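GTP cyclohydrolase 1 type 2 homolog (PDB 3LNL) is of unknown function but binds a pair of zinc ions as a NIF3-family protein and assembles into a toroid-shaped hexamer. Local coordinates at residues Gly30-Val38 / Leu91-Ala100; Leu265-Glu275 / Asn324-Val335. The protein carries 2 engineered substitutions. All coordinates share one frame; numbering follows the deposited sequence.

Contact 1 of 2, residues Gly30-Val38 / Leu91-Ala100; sequences GLLIGDEDV and LIQHDINLIA. Engineered in segment 30-38: Glu-36 (natural residue Gly).
Ile-33 is the apolar centre where segment 30-38 meets segment 91-100, and its two branches serve different partners. With CG1 anti to the carbonyl carbon (chi1 -62°), CD1 reaches Leu-91 CD1 at 3.6 Å and, more loosely, Leu-98 CD2. The other branch, CG2, meets Ile-92 CG1 at 3.7 Å; both helix side chains cross Ile-33 at about a right angle. Towards the strand ends, Leu-32 CD1 lies 3.7 Å from Ala-100 CB, while on the opposite face Leu-31 CD1 rests against Ile-99 CG1.

The backbones form an antiparallel ladder interrupted by a classic beta bulge: Leu-98 O accepts from both Leu-32 N (2.9 Å) and Ile-33 N (3.3 Å), the former nearly in line with the C=O. Beyond the bulge Leu-98 N returns a bond to Ile-33 O. At the polar edge Asn-97 OD1 takes the amide of Asp-35 (3.1 Å, 153° at the hydrogen), while its ND2 is held by Asn-63 O and lies near Val-38 CG1. Asp-35 OD1 in turn receives Asp-37 N from above the carboxylate plane, an Asx turn.

Past the bulge, where the register shifts by one, Ile-33 pairs with Leu-98, and its side chain touches both Leu-98 and the helix residues Leu-91 and Ile-92. The apolar side thus holds strand to helix by packing, while Asn-97, bonded through both ends of its amide, probably helps hold the loop after the strand.

Contact 2 of 2, residues Leu265-Glu275 / Asn324-Val335; sequences LNIPSVRFVGE and NLIDINHYSEYV. With ZN (zinc ion), chain F; ZN (zinc ion), chain G.
Asp-327 OD2 lies at the edge of the Arg-271 guanidinium, in its plane, and takes both NE and NH2, each at 3.1 Å; NE comes to that oxygen from above the carboxylate plane and NH2 nearly along the C-O bond, the two flat groups being turned 46° apart. The backbone N of Ile-310 bonds the same oxygen. With CG between the backbone N and the carbonyl carbon (chi1 56°) and the chain extended from CG to NE, the arginine runs side by side with Asp-327, whose CB also sits at the guanidinium edge. Phe-367 of a neighbouring subunit makes a cation-pi contact with this arginine, and NH1 is hydrogen-bonded to Tyr-369 OH of that subunit. The Tyr-334 ring, by contrast, has Val-335 CG1 above one face, offset toward the rim, and Leu-265 O at its edge. Its hydroxyl donates to that carbonyl at 2.6 Å, arriving from above the carbonyl plane. The His-330 ring stacks on His-312 of the same neighbouring subunit, and its ND1 is hydrogen-bonded to Asp-309.

Between Arg-271 and Tyr-334, Asn-329 ND2 bonds Ser-269 O at 3.0 Å, and the backbone N of Asn-329 bonds Asp-327 OD1, an Asx turn. Ile-267 CD1 packs on Ile-328 CB at 3.7 Å. Just before the strand, Val-270 CG1 meets Ile-326 CG2; further along, Val-273 and Leu-325 exchange backbone bonds and lie side by side.

Past Asn-329 a 3-10 segment delivers the metal ligands. His-330 NE2 binds one zinc ion at 2.3 Å, and Glu-333 bridges the pair, OE2 to that ion and OE1 to the second at 2.0 Å. With His-68, His-69 and Asp-106 they build the dinuclear centre of this NIF3-family protein, here approached from an antiparallel strand pair that a neighbouring subunit extends.

Overall arrangement
Both contacts are largely buried and each rests on an antiparallel strand pair, but they belong to different sheets, with centres about 33 Å apart and nearest atoms about 12 Å apart. Contact 1 joins the strand outermost within this chain to its neighbour and to the end of helix 83-93, and relies mainly on aliphatic packing and backbone bonds. Contact 2 is more polar, with a buried salt bridge, and its second segment runs on into the zinc site; contact 1 approaches that site through Ala-100, whose side chain is about 7 Å from those of His-68 and His-69. Each sheet continues into another subunit, in parallel fashion at contact 1 and antiparallel at contact 2.

Contact 1 of 2, residues Gly30-Val38 / Leu91-Ala100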
loop_
_atom_site.group_PDB
_atom_site.type_symbol
_atom_site.label_atom_id
_atom_site.label_comp_id
_atom_site.label_asym_id
_atom_site.label_seq_id
_atom_site.Cartn_x
_atom_site.Cartn_y
_atom_site.Cartn_z
ATOM N N GLY B 30 -17.110 15.580 17.082
ATOM C CA GLY B 30 -17.703 16.885 16.944
ATOM C C GLY B 30 -19.185 16.825 16.679
ATOM O O GLY B 30 -19.864 15.870 17.079
ATOM N N LEU B 31 -19.712 17.860 16.033
ATOM C CA LEU B 31 -21.175 17.908 15.732
ATOM C C LEU B 31 -21.427 16.947 14.577
ATOM O O LEU B 31 -21.025 17.224 13.472
ATOM C CB LEU B 31 -21.619 19.328 15.352
ATOM C CG LEU B 31 -23.107 19.499 15.057
ATOM C CD1 LEU B 31 -23.926 19.133 16.279
ATOM C CD2 LEU B 31 -23.424 20.930 14.545
ATOM N N LEU B 32 -22.048 15.805 14.840
ATOM C CA LEU B 32 -22.269 14.805 13.791
ATOM C C LEU B 32 -23.612 15.038 13.119
ATOM O O LEU B 32 -23.782 14.772 11.931
ATOM C CB LEU B 32 -22.248 13.387 14.367
ATOM C CG LEU B 32 -20.883 12.949 14.984
ATOM C CD1 LEU B 32 -20.784 11.405 15.209
ATOM C CD2 LEU B 32 -19.698 13.489 14.108
ATOM N N ILE B 33 -24.600 15.446 13.897
ATOM C CA ILE B 33 -25.941 15.606 13.405
ATOM C C ILE B 33 -26.495 16.834 14.090
ATOM O O ILE B 33 -26.629 16.836 15.315
ATOM C CB ILE B 33 -26.877 14.412 13.721
ATOM C CG1 ILE B 33 -26.401 13.124 13.085
ATOM C CG2 ILE B 33 -28.325 14.739 13.175
ATOM C CD1 ILE B 33 -26.961 11.841 13.658
ATOM N N GLY B 34 -26.849 17.852 13.307
ATOM C CA GLY B 34 -27.514 19.011 13.854
ATOM C C GLY B 34 -27.257 20.318 13.127
ATOM O O GLY B 34 -26.874 20.349 11.967
ATOM N N ASP B 35 -27.465 21.412 13.853
ATOM C CA ASP B 35 -27.444 22.757 13.318
ATOM C C ASP B 35 -26.736 23.671 14.326
ATOM O O ASP B 35 -27.217 23.857 15.449
ATOM C CB ASP B 35 -28.883 23.215 13.139
ATOM C CG ASP B 35 -28.990 24.545 12.472
ATOM O OD1 ASP B 35 -28.001 25.301 12.412
ATOM O OD2 ASP B 35 -30.065 24.784 11.891
ATOM N N GLU B 36 -25.596 24.224 13.923
ATOM C CA GLU B 36 -24.768 25.107 14.781
ATOM C C GLU B 36 -25.540 26.326 15.308
ATOM O O GLU B 36 -25.235 26.867 16.386
ATOM C CB GLU B 36 -23.575 25.623 13.950
ATOM C CG GLU B 36 -22.640 24.492 13.431
ATOM C CD GLU B 36 -21.446 24.220 14.307
ATOM O OE1 GLU B 36 -21.248 24.876 15.350
ATOM O OE2 GLU B 36 -20.651 23.334 13.941
ATOM N N ASP B 37 -26.561 26.717 14.547
ATOM C CA ASP B 37 -27.289 27.933 14.787
ATOM C C ASP B 37 -28.363 27.763 15.855
ATOM O O ASP B 37 -28.910 28.754 16.352
ATOM C CB ASP B 37 -27.929 28.428 13.463
ATOM C CG ASP B 37 -26.934 28.449 12.280
ATOM O OD1 ASP B 37 -25.758 28.905 12.467
ATOM O OD2 ASP B 37 -27.334 27.959 11.171
ATOM N N VAL B 38 -28.680 26.521 16.211
ATOM C CA VAL B 38 -29.815 26.231 17.063
ATOM C C VAL B 38 -29.505 26.457 18.535
ATOM O O VAL B 38 -28.446 26.141 18.996
ATOM C CB VAL B 38 -30.373 24.768 16.799
ATOM C CG1 VAL B 38 -31.196 24.283 17.953
ATOM C CG2 VAL B 38 -31.244 24.826 15.505
ATOM N N LEU B 91 -33.498 11.775 15.243
ATOM C CA LEU B 91 -32.753 12.975 15.710
ATOM C C LEU B 91 -33.150 14.158 14.845
ATOM O O LEU B 91 -33.523 15.224 15.333
ATOM C CB LEU B 91 -31.217 12.746 15.640
ATOM C CG LEU B 91 -30.676 11.775 16.686
ATOM C CD1 LEU B 91 -29.259 11.179 16.355
ATOM C CD2 LEU B 91 -30.700 12.461 18.075
ATOM N N ILE B 92 -33.092 13.932 13.532
ATOM C CA ILE B 92 -33.336 14.991 12.589
ATOM C C ILE B 92 -34.787 15.442 12.637
ATOM O O ILE B 92 -35.099 16.631 12.637
ATOM C CB ILE B 92 -32.895 14.575 11.159
ATOM C CG1 ILE B 92 -31.371 14.431 11.144
ATOM C CG2 ILE B 92 -33.345 15.631 10.136
ATOM C CD1 ILE B 92 -30.768 13.710 9.862
ATOM N N GLN B 93 -35.680 14.497 12.713
ATOM C CA GLN B 93 -37.051 14.846 12.653
ATOM C C GLN B 93 -37.508 15.605 13.909
ATOM O O GLN B 93 -38.429 16.412 13.815
ATOM C CB GLN B 93 -37.889 13.591 12.423
ATOM C CG GLN B 93 -37.786 13.198 10.963
ATOM C CD GLN B 93 -38.711 12.120 10.559
ATOM O OE1 GLN B 93 -38.867 11.142 11.286
ATOM N NE2 GLN B 93 -39.273 12.233 9.327
ATOM N N HIS B 94 -36.839 15.360 15.037
ATOM C CA HIS B 94 -37.121 16.078 16.277
ATOM C C HIS B 94 -36.171 17.226 16.568
ATOM O O HIS B 94 -36.160 17.734 17.685
ATOM C CB HIS B 94 -37.119 15.088 17.439
ATOM C CG HIS B 94 -38.296 14.164 17.411
ATOM N ND1 HIS B 94 -39.458 14.425 18.116
ATOM C CD2 HIS B 94 -38.528 13.029 16.699
ATOM C CE1 HIS B 94 -40.338 13.470 17.865
ATOM N NE2 HIS B 94 -39.808 12.619 16.997
ATOM N N ASP B 95 -35.366 17.626 15.578
ATOM C CA ASP B 95 -34.405 18.714 15.768
ATOM C C ASP B 95 -33.520 18.508 17.005
ATOM O O ASP B 95 -33.293 19.427 17.784
ATOM C CB ASP B 95 -35.148 20.048 15.822
ATOM C CG ASP B 95 -35.789 20.390 14.477
ATOM O OD1 ASP B 95 -36.998 20.348 14.395
ATOM O OD2 ASP B 95 -35.066 20.635 13.506
ATOM N N ILE B 96 -33.028 17.275 17.165
ATOM C CA ILE B 96 -32.075 16.955 18.182
ATOM C C ILE B 96 -30.679 16.951 17.554
ATOM O O ILE B 96 -30.431 16.395 16.455
ATOM C CB ILE B 96 -32.325 15.573 18.818
ATOM C CG1 ILE B 96 -33.796 15.377 19.228
ATOM C CG2 ILE B 96 -31.367 15.371 20.011
ATOM C CD1 ILE B 96 -34.260 16.149 20.388
ATOM N N ASN B 97 -29.769 17.606 18.249
ATOM C CA ASN B 97 -28.403 17.697 17.858
ATOM C C ASN B 97 -27.561 16.661 18.612
ATOM O O ASN B 97 -27.723 16.486 19.817
ATOM C CB ASN B 97 -27.875 19.092 18.199
ATOM C CG ASN B 97 -28.737 20.183 17.668
ATOM O OD1 ASN B 97 -28.700 20.463 16.478
ATOM N ND2 ASN B 97 -29.527 20.818 18.547
ATOM N N LEU B 98 -26.620 16.039 17.910
ATOM C CA LEU B 98 -25.791 14.978 18.449
ATOM C C LEU B 98 -24.333 15.341 18.227
ATOM O O LEU B 98 -23.894 15.470 17.084
ATOM C CB LEU B 98 -26.103 13.616 17.777
ATOM C CG LEU B 98 -25.180 12.463 18.250
ATOM C CD1 LEU B 98 -25.351 12.201 19.805
ATOM C CD2 LEU B 98 -25.383 11.175 17.456
ATOM N N ILE B 99 -23.598 15.442 19.321
ATOM C CA ILE B 99 -22.156 15.694 19.294
ATOM C C ILE B 99 -21.436 14.458 19.849
ATOM O O ILE B 99 -21.880 13.874 20.830
ATOM C CB ILE B 99 -21.820 16.915 20.226
ATOM C CG1 ILE B 99 -22.483 18.197 19.670
ATOM C CG2 ILE B 99 -20.279 17.040 20.496
ATOM C CD1 ILE B 99 -22.623 19.379 20.767
ATOM N N ALA B 100 -20.350 14.055 19.197
ATOM C CA ALA B 100 -19.561 12.956 19.650
ATOM C C ALA B 100 -18.246 13.493 20.217
ATOM O O ALA B 100 -17.480 14.209 19.531
ATOM C CB ALA B 100 -19.221 11.969 18.488
#

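Contact 2 of 2, residues Leu265-Glu275 / Asn324-Val335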
loop_
_atom_site.group_PDB
_atom_site.type_symbol
_atom_site.label_atom_id
_atom_site.label_comp_id
_atom_site.label_asym_id
_atom_site.label_seq_id
_atom_site.Cartn_x
_atom_site.Cartn_y
_atom_site.Cartn_z
ATOM N N LEU B 265 -17.766 -0.675 39.852
ATOM C CA LEU B 265 -18.366 -0.323 38.583
ATOM C C LEU B 265 -19.692 -1.059 38.267
ATOM O O LEU B 265 -20.217 -0.901 37.154
ATOM C CB LEU B 265 -17.362 -0.571 37.434
ATOM C CG LEU B 265 -16.203 0.434 37.332
ATOM C CD1 LEU B 265 -14.994 -0.163 36.606
ATOM C CD2 LEU B 265 -16.664 1.650 36.588
ATOM N N ASN B 266 -20.173 -1.873 39.202
ATOM C CA ASN B 266 -21.403 -2.662 39.078
ATOM C C ASN B 266 -21.426 -3.513 37.797
ATOM O O ASN B 266 -22.375 -3.486 37.001
ATOM C CB ASN B 266 -22.602 -1.706 39.099
ATOM C CG ASN B 266 -23.890 -2.407 39.404
ATOM O OD1 ASN B 266 -23.923 -3.386 40.140
ATOM N ND2 ASN B 266 -24.988 -1.890 38.845
ATOM N N ILE B 267 -20.368 -4.280 37.613
ATOM C CA ILE B 267 -20.215 -5.058 36.431
ATOM C C ILE B 267 -20.793 -6.427 36.705
ATOM O O ILE B 267 -20.486 -7.023 37.776
ATOM C CB ILE B 267 -18.713 -5.160 36.035
ATOM C CG1 ILE B 267 -18.037 -3.792 36.109
ATOM C CG2 ILE B 267 -18.567 -5.762 34.609
ATOM C CD1 ILE B 267 -16.473 -3.901 35.846
ATOM N N PRO B 268 -21.602 -6.968 35.767
ATOM C CA PRO B 268 -22.215 -8.279 36.005
ATOM C C PRO B 268 -21.228 -9.435 36.035
ATOM O O PRO B 268 -21.414 -10.387 36.771
ATOM C CB PRO B 268 -23.204 -8.443 34.818
ATOM C CG PRO B 268 -23.545 -7.042 34.430
ATOM C CD PRO B 268 -22.235 -6.273 34.623
ATOM N N SER B 269 -20.153 -9.310 35.275
ATOM C CA SER B 269 -19.154 -10.367 35.180
ATOM C C SER B 269 -17.831 -9.701 34.831
ATOM O O SER B 269 -17.789 -8.827 33.997
ATOM C CB SER B 269 -19.522 -11.344 34.061
ATOM O OG SER B 269 -18.494 -12.272 33.801
ATOM N N VAL B 270 -16.753 -10.132 35.506
ATOM C CA VAL B 270 -15.400 -9.733 35.184
ATOM C C VAL B 270 -14.554 -10.989 34.980
ATOM O O VAL B 270 -14.857 -12.028 35.566
ATOM C CB VAL B 270 -14.868 -8.816 36.324
ATOM C CG1 VAL B 270 -13.380 -8.695 36.315
ATOM C CG2 VAL B 270 -15.589 -7.412 36.208
ATOM N N ARG B 271 -13.543 -10.897 34.117
ATOM C CA ARG B 271 -12.568 -11.967 33.958
ATOM C C ARG B 271 -11.146 -11.416 33.951
ATOM O O ARG B 271 -10.875 -10.269 33.495
ATOM C CB ARG B 271 -12.854 -12.790 32.678
ATOM C CG ARG B 271 -12.907 -11.994 31.419
ATOM C CD ARG B 271 -13.584 -12.747 30.271
ATOM N NE ARG B 271 -13.705 -11.893 29.076
ATOM C CZ ARG B 271 -14.308 -12.254 27.946
ATOM N NH1 ARG B 271 -14.874 -13.450 27.834
ATOM N NH2 ARG B 271 -14.319 -11.430 26.894
ATOM N N PHE B 272 -10.223 -12.214 34.488
ATOM C CA PHE B 272 -8.873 -11.785 34.586
ATOM C C PHE B 272 -7.936 -12.846 34.091
ATOM O O PHE B 272 -8.306 -13.996 33.943
ATOM C CB PHE B 272 -8.529 -11.298 35.991
ATOM C CG PHE B 272 -8.550 -12.355 37.052
ATOM C CD1 PHE B 272 -7.424 -13.103 37.330
ATOM C CD2 PHE B 272 -9.674 -12.535 37.839
ATOM C CE1 PHE B 272 -7.460 -14.064 38.331
ATOM C CE2 PHE B 272 -9.686 -13.456 38.862
ATOM C CZ PHE B 272 -8.585 -14.229 39.089
ATOM N N VAL B 273 -6.747 -12.401 33.744
ATOM C CA VAL B 273 -5.704 -13.272 33.260
ATOM C C VAL B 273 -4.501 -13.055 34.132
ATOM O O VAL B 273 -4.014 -11.925 34.247
ATOM C CB VAL B 273 -5.331 -12.950 31.772
ATOM C CG1 VAL B 273 -4.190 -13.882 31.252
ATOM C CG2 VAL B 273 -6.563 -13.049 30.874
ATOM N N GLY B 274 -4.007 -14.138 34.725
ATOM C CA GLY B 274 -2.822 -14.100 35.618
ATOM C C GLY B 274 -3.105 -14.909 36.881
ATOM O O GLY B 274 -4.248 -15.314 37.120
ATOM N N GLU B 275 -2.070 -15.150 37.671
ATOM C CA GLU B 275 -2.188 -15.921 38.906
ATOM C C GLU B 275 -3.100 -15.101 39.839
ATOM O O GLU B 275 -2.939 -13.883 39.985
ATOM C CB GLU B 275 -0.794 -16.185 39.580
ATOM C CG GLU B 275 0.356 -16.900 38.746
ATOM C CD GLU B 275 1.750 -17.004 39.513
ATOM O OE1 GLU B 275 2.005 -16.250 40.507
ATOM O OE2 GLU B 275 2.600 -17.864 39.139
ATOM N N ASN B 324 -0.449 -9.486 33.138
ATOM C CA ASN B 324 -1.703 -9.644 33.797
ATOM C C ASN B 324 -2.803 -8.722 33.226
ATOM O O ASN B 324 -2.560 -7.553 32.968
ATOM C CB ASN B 324 -1.550 -9.399 35.294
ATOM C CG ASN B 324 -0.544 -10.297 35.916
ATOM O OD1 ASN B 324 -0.572 -11.505 35.689
ATOM N ND2 ASN B 324 0.358 -9.734 36.695
ATOM N N LEU B 325 -3.992 -9.271 33.011
ATOM C CA LEU B 325 -5.085 -8.505 32.407
ATOM C C LEU B 325 -6.339 -8.616 33.253
ATOM O O LEU B 325 -6.521 -9.616 33.939
ATOM C CB LEU B 325 -5.425 -9.031 31.024
ATOM C CG LEU B 325 -4.338 -9.101 29.978
ATOM C CD1 LEU B 325 -4.910 -9.866 28.733
ATOM C CD2 LEU B 325 -3.786 -7.746 29.608
ATOM N N ILE B 326 -7.149 -7.563 33.216
ATOM C CA ILE B 326 -8.541 -7.608 33.637
ATOM C C ILE B 326 -9.418 -7.031 32.519
ATOM O O ILE B 326 -9.225 -5.905 32.042
ATOM C CB ILE B 326 -8.848 -6.856 34.985
ATOM C CG1 ILE B 326 -7.960 -7.362 36.115
ATOM C CG2 ILE B 326 -10.326 -7.052 35.359
ATOM C CD1 ILE B 326 -7.931 -6.537 37.362
ATOM N N ASP B 327 -10.406 -7.823 32.118
ATOM C CA ASP B 327 -11.491 -7.389 31.259
ATOM C C ASP B 327 -12.638 -6.889 32.105
ATOM O O ASP B 327 -13.388 -7.668 32.679
ATOM C CB ASP B 327 -11.936 -8.547 30.369
ATOM C CG ASP B 327 -12.831 -8.129 29.204
ATOM O OD1 ASP B 327 -13.374 -7.002 29.216
ATOM O OD2 ASP B 327 -12.989 -8.962 28.274
ATOM N N ILE B 328 -12.804 -5.567 32.147
ATOM C CA ILE B 328 -13.940 -4.956 32.844
ATOM C C ILE B 328 -15.144 -4.716 31.901
ATOM O O ILE B 328 -16.186 -4.142 32.320
ATOM C CB ILE B 328 -13.583 -3.637 33.505
ATOM C CG1 ILE B 328 -12.981 -2.645 32.508
ATOM C CG2 ILE B 328 -12.691 -3.888 34.701
ATOM C CD1 ILE B 328 -12.869 -1.161 33.082
ATOM N N ASN B 329 -14.978 -5.171 30.655
ATOM C CA ASN B 329 -15.922 -4.979 29.557
ATOM C C ASN B 329 -15.816 -3.581 28.968
ATOM O O ASN B 329 -15.433 -2.608 29.650
ATOM C CB ASN B 329 -17.353 -5.365 29.971
ATOM C CG ASN B 329 -17.431 -6.797 30.534
ATOM O OD1 ASN B 329 -16.818 -7.716 29.978
ATOM N ND2 ASN B 329 -18.081 -6.956 31.692
ATOM N N HIS B 330 -16.021 -3.494 27.667
ATOM C CA HIS B 330 -15.977 -2.235 26.959
ATOM C C HIS B 330 -17.075 -1.340 27.526
ATOM O O HIS B 330 -16.865 -0.115 27.671
ATOM C CB HIS B 330 -16.243 -2.545 25.498
ATOM C CG HIS B 330 -16.001 -1.434 24.522
ATOM N ND1 HIS B 330 -15.421 -1.673 23.285
ATOM C CD2 HIS B 330 -16.288 -0.115 24.563
ATOM C CE1 HIS B 330 -15.398 -0.537 22.595
ATOM N NE2 HIS B 330 -15.827 0.441 23.379
ATOM N N TYR B 331 -18.234 -1.953 27.851
ATOM C CA TYR B 331 -19.340 -1.210 28.409
ATOM C C TYR B 331 -18.997 -0.364 29.658
ATOM O O TYR B 331 -19.693 0.632 29.935
ATOM C CB TYR B 331 -20.576 -2.100 28.677
ATOM C CG TYR B 331 -21.780 -1.278 29.050
ATOM C CD1 TYR B 331 -22.381 -0.458 28.100
ATOM C CD2 TYR B 331 -22.224 -1.219 30.356
ATOM C CE1 TYR B 331 -23.420 0.401 28.430
ATOM C CE2 TYR B 331 -23.291 -0.387 30.711
ATOM C CZ TYR B 331 -23.876 0.445 29.716
ATOM O OH TYR B 331 -24.923 1.266 30.036
ATOM N N SER B 332 -17.937 -0.705 30.390
ATOM C CA SER B 332 -17.512 0.103 31.500
ATOM C C SER B 332 -17.106 1.535 31.152
ATOM O O SER B 332 -17.053 2.359 32.045
ATOM C CB SER B 332 -16.451 -0.567 32.335
ATOM O OG SER B 332 -16.979 -1.689 33.018
ATOM N N GLU B 333 -16.931 1.860 29.878
ATOM C CA GLU B 333 -16.881 3.276 29.483
ATOM C C GLU B 333 -18.137 4.087 29.845
ATOM O O GLU B 333 -18.114 5.317 29.783
ATOM C CB GLU B 333 -16.596 3.400 27.997
ATOM C CG GLU B 333 -15.230 2.946 27.598
ATOM C CD GLU B 333 -14.901 3.387 26.228
ATOM O OE1 GLU B 333 -14.138 4.371 26.111
ATOM O OE2 GLU B 333 -15.467 2.819 25.275
ATOM N N TYR B 334 -19.218 3.416 30.269
ATOM C CA TYR B 334 -20.455 4.142 30.649
ATOM C C TYR B 334 -20.246 5.126 31.770
ATOM O O TYR B 334 -21.072 6.010 31.960
ATOM C CB TYR B 334 -21.604 3.180 31.058
ATOM C CG TYR B 334 -21.440 2.690 32.475
ATOM C CD1 TYR B 334 -21.972 3.411 33.513
ATOM C CD2 TYR B 334 -20.701 1.526 32.782
ATOM C CE1 TYR B 334 -21.806 3.026 34.843
ATOM C CE2 TYR B 334 -20.561 1.091 34.137
ATOM C CZ TYR B 334 -21.111 1.854 35.151
ATOM O OH TYR B 334 -20.965 1.525 36.474
ATOM N N VAL B 335 -19.135 5.006 32.508
ATOM C CA VAL B 335 -18.818 5.973 33.550
ATOM C C VAL B 335 -18.707 7.373 32.993
ATOM O O VAL B 335 -18.773 8.326 33.748
ATOM C CB VAL B 335 -17.474 5.631 34.356
ATOM C CG1 VAL B 335 -17.616 4.274 35.072
ATOM C CG2 VAL B 335 -16.246 5.642 33.428
HETATM ZN ZN ZN F . -15.320 2.698 23.210
HETATM ZN ZN ZN G . -13.366 5.304 24.564
HETATM O O HOH W 1 0.489 -13.531 37.155
HETATM O O HOH W 2 -15.304 2.332 20.998
HETATM O O HOH W 3 -13.244 1.916 23.032
HETATM O O HOH W 4 -14.202 4.509 22.823
HETATM O O HOH W 5 -12.087 3.574 24.140
#